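Local coordinates for uncharacterized protein Atu1735 (Agrobacterium tumefaciens, PDB 2PPX) that is of unknown function but belongs to the XRE-like helix-turn-helix proteins and so probably binds DNA, at residues A[51-55]-A[88-92]; A[33-39]-A[60-64]. All coordinates share one frame; numbering follows the deposited sequence. Where two conformers were deposited one is given.

Contact 1: residues A[51-55]-A[88-92]. With SO4 (sulfate ion), chain G; SO4 (sulfate ion), chain E.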
loop_
_atom_site.group_PDB
_atom_site.type_symbol
_atom_site.label_atom_id
_atom_site.label_comp_id
_atom_site.label_asym_id
_atom_site.label_seq_id
_atom_site.Cartn_x
_atom_site.Cartn_y
_atom_site.Cartn_z
ATOM N N ALA A 51 -16.971 -6.338 1.661
ATOM C CA ALA A 51 -17.944 -5.280 1.400
ATOM C C ALA A 51 -18.265 -4.478 2.672
ATOM O O ALA A 51 -18.370 -3.255 2.624
ATOM C CB ALA A 51 -19.250 -5.850 0.790
ATOM N N ARG A 52 -18.407 -5.154 3.803
ATOM C CA ARG A 52 -18.761 -4.464 5.046
ATOM C C ARG A 52 -17.655 -3.503 5.531
ATOM O O ARG A 52 -17.945 -2.393 6.016
ATOM C CB ARG A 52 -19.102 -5.478 6.134
ATOM C CG ARG A 52 -19.662 -4.873 7.389
ATOM C CD ARG A 52 -20.196 -5.959 8.304
ATOM N NE ARG A 52 -21.374 -6.599 7.720
ATOM C CZ ARG A 52 -22.118 -7.519 8.335
ATOM N NH1 ARG A 52 -21.823 -7.917 9.565
ATOM N NH2 ARG A 52 -23.156 -8.045 7.710
ATOM N N TYR A 53 -16.404 -3.918 5.364
ATOM C CA TYR A 53 -15.264 -3.164 5.902
ATOM C C TYR A 53 -14.370 -2.471 4.877
ATOM O O TYR A 53 -13.338 -1.911 5.245
ATOM C CB TYR A 53 -14.446 -4.049 6.874
ATOM C CG TYR A 53 -15.296 -4.449 8.055
ATOM C CD1 TYR A 53 -15.736 -3.489 8.978
ATOM C CD2 TYR A 53 -15.703 -5.774 8.232
ATOM C CE1 TYR A 53 -16.551 -3.846 10.060
ATOM C CE2 TYR A 53 -16.506 -6.153 9.336
ATOM C CZ TYR A 53 -16.934 -5.164 10.223
ATOM O OH TYR A 53 -17.734 -5.471 11.284
ATOM N N HIS A 54 -14.793 -2.480 3.608
ATOM C CA HIS A 54 -14.108 -1.782 2.512
ATOM C C HIS A 54 -12.653 -2.210 2.342
ATOM O O HIS A 54 -11.749 -1.380 2.196
ATOM C CB HIS A 54 -14.238 -0.263 2.664
ATOM C CG HIS A 54 -15.663 0.216 2.734
ATOM N ND1 HIS A 54 -16.089 1.364 2.117
ATOM C CD2 HIS A 54 -16.763 -0.337 3.293
ATOM C CE1 HIS A 54 -17.385 1.526 2.324
ATOM N NE2 HIS A 54 -17.820 0.507 3.036
ATOM N N ILE A 55 -12.434 -3.516 2.388
ATOM C CA ILE A 55 -11.106 -4.082 2.107
ATOM C C ILE A 55 -11.233 -4.870 0.793
ATOM O O ILE A 55 -12.016 -5.799 0.712
ATOM C CB ILE A 55 -10.631 -4.979 3.231
ATOM C CG1 ILE A 55 -10.494 -4.158 4.550
ATOM C CG2 ILE A 55 -9.289 -5.680 2.871
ATOM C CD1 ILE A 55 -10.438 -5.014 5.763
ATOM N N THR A 88 -18.071 -0.092 13.817
ATOM C CA THR A 88 -17.237 0.156 12.646
ATOM C C THR A 88 -18.054 0.016 11.353
ATOM O O THR A 88 -18.009 0.891 10.489
ATOM C CB THR A 88 -15.954 -0.735 12.635
ATOM O OG1 THR A 88 -15.211 -0.484 13.833
ATOM C CG2 THR A 88 -15.073 -0.413 11.436
ATOM N N ALA A 89 -18.802 -1.078 11.243
ATOM C CA ALA A 89 -19.622 -1.345 10.072
ATOM C C ALA A 89 -20.666 -0.239 9.873
ATOM O O ALA A 89 -20.870 0.219 8.755
ATOM C CB ALA A 89 -20.301 -2.707 10.202
ATOM N N ALA A 90 -21.298 0.191 10.967
ATOM C CA ALA A 90 -22.327 1.247 10.932
ATOM C C ALA A 90 -21.754 2.595 10.502
ATOM O O ALA A 90 -22.367 3.318 9.705
ATOM C CB ALA A 90 -23.026 1.361 12.284
ATOM N N ALA A 91 -20.562 2.917 11.001
ATOM C CA ALA A 91 -19.876 4.166 10.630
ATOM C C ALA A 91 -19.579 4.257 9.135
ATOM O O ALA A 91 -19.564 5.351 8.564
ATOM C CB ALA A 91 -18.601 4.327 11.436
ATOM N N LEU A 92 -19.347 3.116 8.497
ATOM C CA LEU A 92 -19.051 3.088 7.065
ATOM C C LEU A 92 -20.287 3.159 6.169
ATOM O O LEU A 92 -20.155 3.408 4.964
ATOM C CB LEU A 92 -18.196 1.860 6.703
ATOM C CG LEU A 92 -16.812 1.788 7.331
ATOM C CD1 LEU A 92 -16.145 0.445 7.004
ATOM C CD2 LEU A 92 -15.940 2.953 6.866
HETATM S S SO4 G . -24.734 -9.987 10.388
HETATM O O1 SO4 G . -24.966 -10.645 9.099
HETATM O O2 SO4 G . -23.337 -10.126 10.791
HETATM O O3 SO4 G . -25.084 -8.570 10.290
HETATM O O4 SO4 G . -25.582 -10.588 11.415
HETATM S S SO4 E . -14.616 3.835 -1.173
HETATM O O1 SO4 E . -13.861 4.640 -0.202
HETATM O O2 SO4 E . -13.801 3.615 -2.366
HETATM O O3 SO4 E . -15.002 2.526 -0.645
HETATM O O4 SO4 E . -15.831 4.570 -1.510
HETATM O O HOH W 1 -20.403 -1.137 6.249
#
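No direct hydrogen bond joins residues 51-55 to 88-92; one water links them, giving one proton to Arg-52 O (2.8 Å) and the other to Ala-89 O. The remaining contacts are van der Waals, mostly of methyl groups. Ala-89 lies against the aliphatic part of Arg-52, with CB 3.6 Å from Arg-52 CG. That same CG sits over one face of the Tyr-53 ring, and Ala-89 CB also meets CE1 of the ring at 3.9 Å. Thr-88 crosses the tyrosine at about a right angle, its CG2 lying 4.0 Å from Tyr-53 CE1. With CG2 turned anti to the backbone N (OG1 chi1 -58°), the methyl is brought to the CD1-CE1 side of the ring while OG1 bonds back to Asp-84 O; Tyr-53 OH goes to Pro-85 O. Beyond the helix end His-54 takes positive phi, and Leu-92 and the imidazole slide past each other in opposite directions, Leu-92 CD1 lying 3.8 Å from His-54 CD2 and 3.5 Å from Arg-52 O.

The outer polar ends turn to sulfates, probably from the crystallisation liquor. Arg-52 NH1 makes a nearly straight bond of 2.9 Å to O2 of one ion, at the guanidinium edge, and His-54 ND1 donates to O3 of another at 3.2 Å. Ile-80 of the second subunit also packs on Thr-88 and Leu-92. Between these segments, then, methyl groups and one shared water make the contact, with the Tyr-53 OH bond beside it, while N-H groups of Arg-52 and His-54 point to sulfates, consistent with an ability to hold anions.

Contact 2: residues A[33-39]-A[60-64]. With SO4 (sulfate ion), chain B; SO4 (sulfate ion), chain C; SO4 (sulfate ion), chain F.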
loop_
_atom_site.group_PDB
_atom_site.type_symbol
_atom_site.label_atom_id
_atom_site.label_comp_id
_atom_site.label_asym_id
_atom_site.label_seq_id
_atom_site.Cartn_x
_atom_site.Cartn_y
_atom_site.Cartn_z
ATOM N N PRO A 33 -3.567 -15.727 10.224
ATOM C CA PRO A 33 -3.554 -14.274 10.160
ATOM C C PRO A 33 -4.737 -13.698 10.941
ATOM O O PRO A 33 -5.839 -14.272 10.913
ATOM C CB PRO A 33 -3.706 -13.998 8.660
ATOM C CG PRO A 33 -3.077 -15.203 8.004
ATOM C CD PRO A 33 -3.590 -16.334 8.882
ATOM N N ARG A 34 -4.505 -12.570 11.609
ATOM C CA ARG A 34 -5.504 -11.955 12.466
ATOM C C ARG A 34 -6.816 -11.676 11.735
ATOM O O ARG A 34 -7.888 -11.916 12.288
ATOM C CB ARG A 34 -4.965 -10.660 13.080
ATOM C CG ARG A 34 -4.039 -10.871 14.266
ATOM C CD ARG A 34 -3.885 -9.546 14.995
ATOM N NE ARG A 34 -3.053 -9.629 16.195
ATOM C CZ ARG A 34 -3.004 -8.686 17.137
ATOM N NH1 ARG A 34 -3.738 -7.580 17.030
ATOM N NH2 ARG A 34 -2.222 -8.849 18.195
ATOM N N ILE A 35 -6.731 -11.202 10.495
ATOM C CA ILE A 35 -7.945 -10.853 9.726
ATOM C C ILE A 35 -8.854 -12.085 9.560
ATOM O O ILE A 35 -10.073 -11.944 9.592
ATOM C CB ILE A 35 -7.682 -10.161 8.344
ATOM C CG1 ILE A 35 -9.039 -9.712 7.690
ATOM C CG2 ILE A 35 -6.788 -11.063 7.479
ATOM C CD1 ILE A 35 -8.959 -8.729 6.497
ATOM N N LYS A 36 -8.244 -13.256 9.357
ATOM C CA LYS A 36 -8.992 -14.500 9.156
ATOM C C LYS A 36 -9.677 -14.940 10.451
ATOM O O LYS A 36 -10.833 -15.368 10.422
ATOM C CB LYS A 36 -8.070 -15.624 8.660
ATOM C CG LYS A 36 -8.800 -16.874 8.253
ATOM C CD LYS A 36 -7.815 -17.828 7.585
ATOM C CE LYS A 36 -8.462 -19.139 7.298
ATOM N NZ LYS A 36 -7.486 -20.053 6.598
ATOM N N ILE A 37 -8.962 -14.824 11.573
ATOM C CA ILE A 37 -9.552 -14.980 12.921
ATOM C C ILE A 37 -10.761 -14.082 13.166
ATOM O O ILE A 37 -11.834 -14.537 13.587
ATOM C CB ILE A 37 -8.509 -14.769 14.051
ATOM C CG1 ILE A 37 -7.350 -15.769 13.856
ATOM C CG2 ILE A 37 -9.173 -14.989 15.480
ATOM C CD1 ILE A 37 -6.215 -15.635 14.871
ATOM N N ILE A 38 -10.571 -12.796 12.901
ATOM C CA ILE A 38 -11.605 -11.811 13.135
ATOM C C ILE A 38 -12.811 -12.121 12.236
ATOM O O ILE A 38 -13.922 -12.165 12.714
ATOM C CB ILE A 38 -11.066 -10.365 12.818
ATOM C CG1 ILE A 38 -10.007 -9.947 13.873
ATOM C CG2 ILE A 38 -12.216 -9.355 12.816
ATOM C CD1 ILE A 38 -9.159 -8.749 13.365
ATOM N N ARG A 39 -12.570 -12.329 10.926
ATOM C CA ARG A 39 -13.680 -12.596 10.002
ATOM C C ARG A 39 -14.485 -13.844 10.387
ATOM O O ARG A 39 -15.716 -13.831 10.408
ATOM C CB ARG A 39 -13.157 -12.739 8.556
ATOM C CG ARG A 39 -14.279 -12.996 7.549
ATOM C CD ARG A 39 -13.730 -13.163 6.133
ATOM N NE ARG A 39 -12.780 -14.264 5.973
ATOM C CZ ARG A 39 -13.101 -15.557 5.870
ATOM N NH1 ARG A 39 -14.376 -15.954 5.957
ATOM N NH2 ARG A 39 -12.138 -16.464 5.695
ATOM N N LEU A 60 -7.637 -8.936 0.863
ATOM C CA LEU A 60 -8.137 -9.721 1.996
ATOM C C LEU A 60 -7.616 -11.161 1.835
ATOM O O LEU A 60 -7.063 -11.730 2.772
ATOM C CB LEU A 60 -9.683 -9.701 2.045
ATOM C CG LEU A 60 -10.395 -10.452 3.196
ATOM C CD1 LEU A 60 -11.815 -9.863 3.435
ATOM C CD2 LEU A 60 -10.542 -11.907 2.822
ATOM N N ARG A 61 -7.794 -11.731 0.639
ATOM C CA ARG A 61 -7.368 -13.105 0.384
ATOM C C ARG A 61 -5.841 -13.225 0.530
ATOM O O ARG A 61 -5.360 -14.197 1.116
ATOM C CB ARG A 61 -7.849 -13.584 -1.002
ATOM C CG ARG A 61 -9.359 -13.910 -0.984
ATOM C CD ARG A 61 -9.921 -14.023 -2.390
ATOM N NE ARG A 61 -11.308 -14.467 -2.320
ATOM C CZ ARG A 61 -12.181 -14.392 -3.324
ATOM N NH1 ARG A 61 -11.825 -13.859 -4.493
ATOM N NH2 ARG A 61 -13.420 -14.844 -3.147
ATOM N N ASP A 62 -5.099 -12.225 0.035
ATOM C CA ASP A 62 -3.639 -12.266 0.214
ATOM C C ASP A 62 -3.275 -12.300 1.700
ATOM O O ASP A 62 -2.390 -13.059 2.090
ATOM C CB ASP A 62 -2.925 -11.076 -0.415
ATOM C CG ASP A 62 -2.818 -11.162 -1.921
ATOM O OD1 ASP A 62 -2.870 -12.285 -2.512
ATOM O OD2 ASP A 62 -2.597 -10.067 -2.523
ATOM N N TRP A 63 -3.915 -11.460 2.502
ATOM C CA TRP A 63 -3.610 -11.404 3.924
ATOM C C TRP A 63 -3.932 -12.761 4.600
ATOM O O TRP A 63 -3.113 -13.295 5.378
ATOM C CB TRP A 63 -4.331 -10.248 4.629
ATOM C CG TRP A 63 -3.964 -8.869 4.155
ATOM C CD1 TRP A 63 -2.892 -8.507 3.357
ATOM C CD2 TRP A 63 -4.694 -7.665 4.416
ATOM N NE1 TRP A 63 -2.932 -7.157 3.130
ATOM C CE2 TRP A 63 -3.998 -6.611 3.790
ATOM C CE3 TRP A 63 -5.844 -7.376 5.158
ATOM C CZ2 TRP A 63 -4.441 -5.281 3.839
ATOM C CZ3 TRP A 63 -6.273 -6.053 5.231
ATOM C CH2 TRP A 63 -5.575 -5.027 4.553
ATOM N N GLU A 64 -5.097 -13.324 4.265
ATOM C CA GLU A 64 -5.552 -14.596 4.873
ATOM C C GLU A 64 -4.685 -15.792 4.475
ATOM O O GLU A 64 -4.490 -16.718 5.282
ATOM C CB GLU A 64 -7.035 -14.842 4.567
ATOM C CG GLU A 64 -7.945 -13.868 5.310
ATOM C CD GLU A 64 -9.411 -14.332 5.322
ATOM O OE1 GLU A 64 -9.728 -15.386 4.706
ATOM O OE2 GLU A 64 -10.241 -13.624 5.930
HETATM S S SO4 B . -14.356 -19.581 5.350
HETATM O O1 SO4 B . -14.494 -20.902 4.768
HETATM O O2 SO4 B . -12.942 -19.274 5.259
HETATM O O3 SO4 B . -15.273 -18.652 4.708
HETATM O O4 SO4 B . -14.755 -19.533 6.755
HETATM S S SO4 C . -14.427 -13.532 -7.042
HETATM O O1 SO4 C . -14.718 -14.462 -5.946
HETATM O O2 SO4 C . -15.386 -12.424 -7.017
HETATM O O3 SO4 C . -13.078 -12.989 -6.924
HETATM O O4 SO4 C . -14.503 -14.242 -8.314
HETATM S S SO4 F . -8.376 -23.376 7.056
HETATM O O1 SO4 F . -8.706 -22.593 5.867
HETATM O O2 SO4 F . -7.535 -24.507 6.662
HETATM O O3 SO4 F . -7.651 -22.533 8.011
HETATM O O4 SO4 F . -9.610 -23.876 7.667
HETATM O O HOH W 2 -6.291 -18.920 4.526
#
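Within the helix-turn-helix domain, helix 34-41 packs across helix 57-64, the short segments running at 107° to each other with their axes 9.1 Å apart, and a buried salt bridge fastens them. Arg-39 grips Glu-64 side-on through NE and NH2, one nitrogen to each carboxylate oxygen. The NE bond to OE2 is 2.6 Å long and almost straight (178°), uses the syn lone pair and lies in the guanidinium plane. NH2 reaches OE1 at 2.8 Å, more bent and tilted out of both planes. The arginine chain leaves the helix extended, and the bend at chi3 (59°) brings NE back toward the carboxylate. Gln-46 NE2 bonds to OE1 as well, while Leu-44 O accepts from Arg-39 NH1, so partners from the chain between the two helices help to fix both charged groups.

Beside this pair the packing is largely apolar. Ile-35 CD1 meets the indole of Trp-63 at its edge, 3.7 Å from CE3, and also touches Leu-60 CG. The other branch, CG2, lies 3.7 Å from Glu-64 CG, so the isoleucine is set between the tryptophan and the aliphatic part of the glutamate; Phe-49 of helix 46-53 covers it further. The Lys-36 side chain crosses that of Glu-64 at about a right angle, its CB against Glu-64 CG, and Pro-33, the N-cap residue, lays CG against Trp-63 O.

Sulfates, probably from the crystallisation liquor, collect on the basic side chains. One accepts from both terminal nitrogens of Arg-39, another from Arg-61. The extended Lys-36 chain carries NZ to a third, and NZ also donates at 2.6 Å to a water that in turn gives a proton to Glu-64 O.

Contact 1 and contact 2 lie on opposite sides of the centre of the chain, their own centres 15 Å apart, and their segments alternate along the sequence. Ile-55, in the loop that follows helix 46-53, joins them: its CG2 packs 3.8 Å from Trp-63 CZ3, and its CD1 lies 4.1 Å from Ile-35 CD1. Phe-49 is a second bridge, meeting Tyr-53 of contact 1 as well as Ile-35, Arg-39 and Leu-60 of contact 2. Contact 2 ties helices of the helix-turn-helix region to each other, whereas contact 1 adds helix 85-92. Each contact has basic side chains that hold sulfates; whether any of these sites meets DNA phosphates is not established.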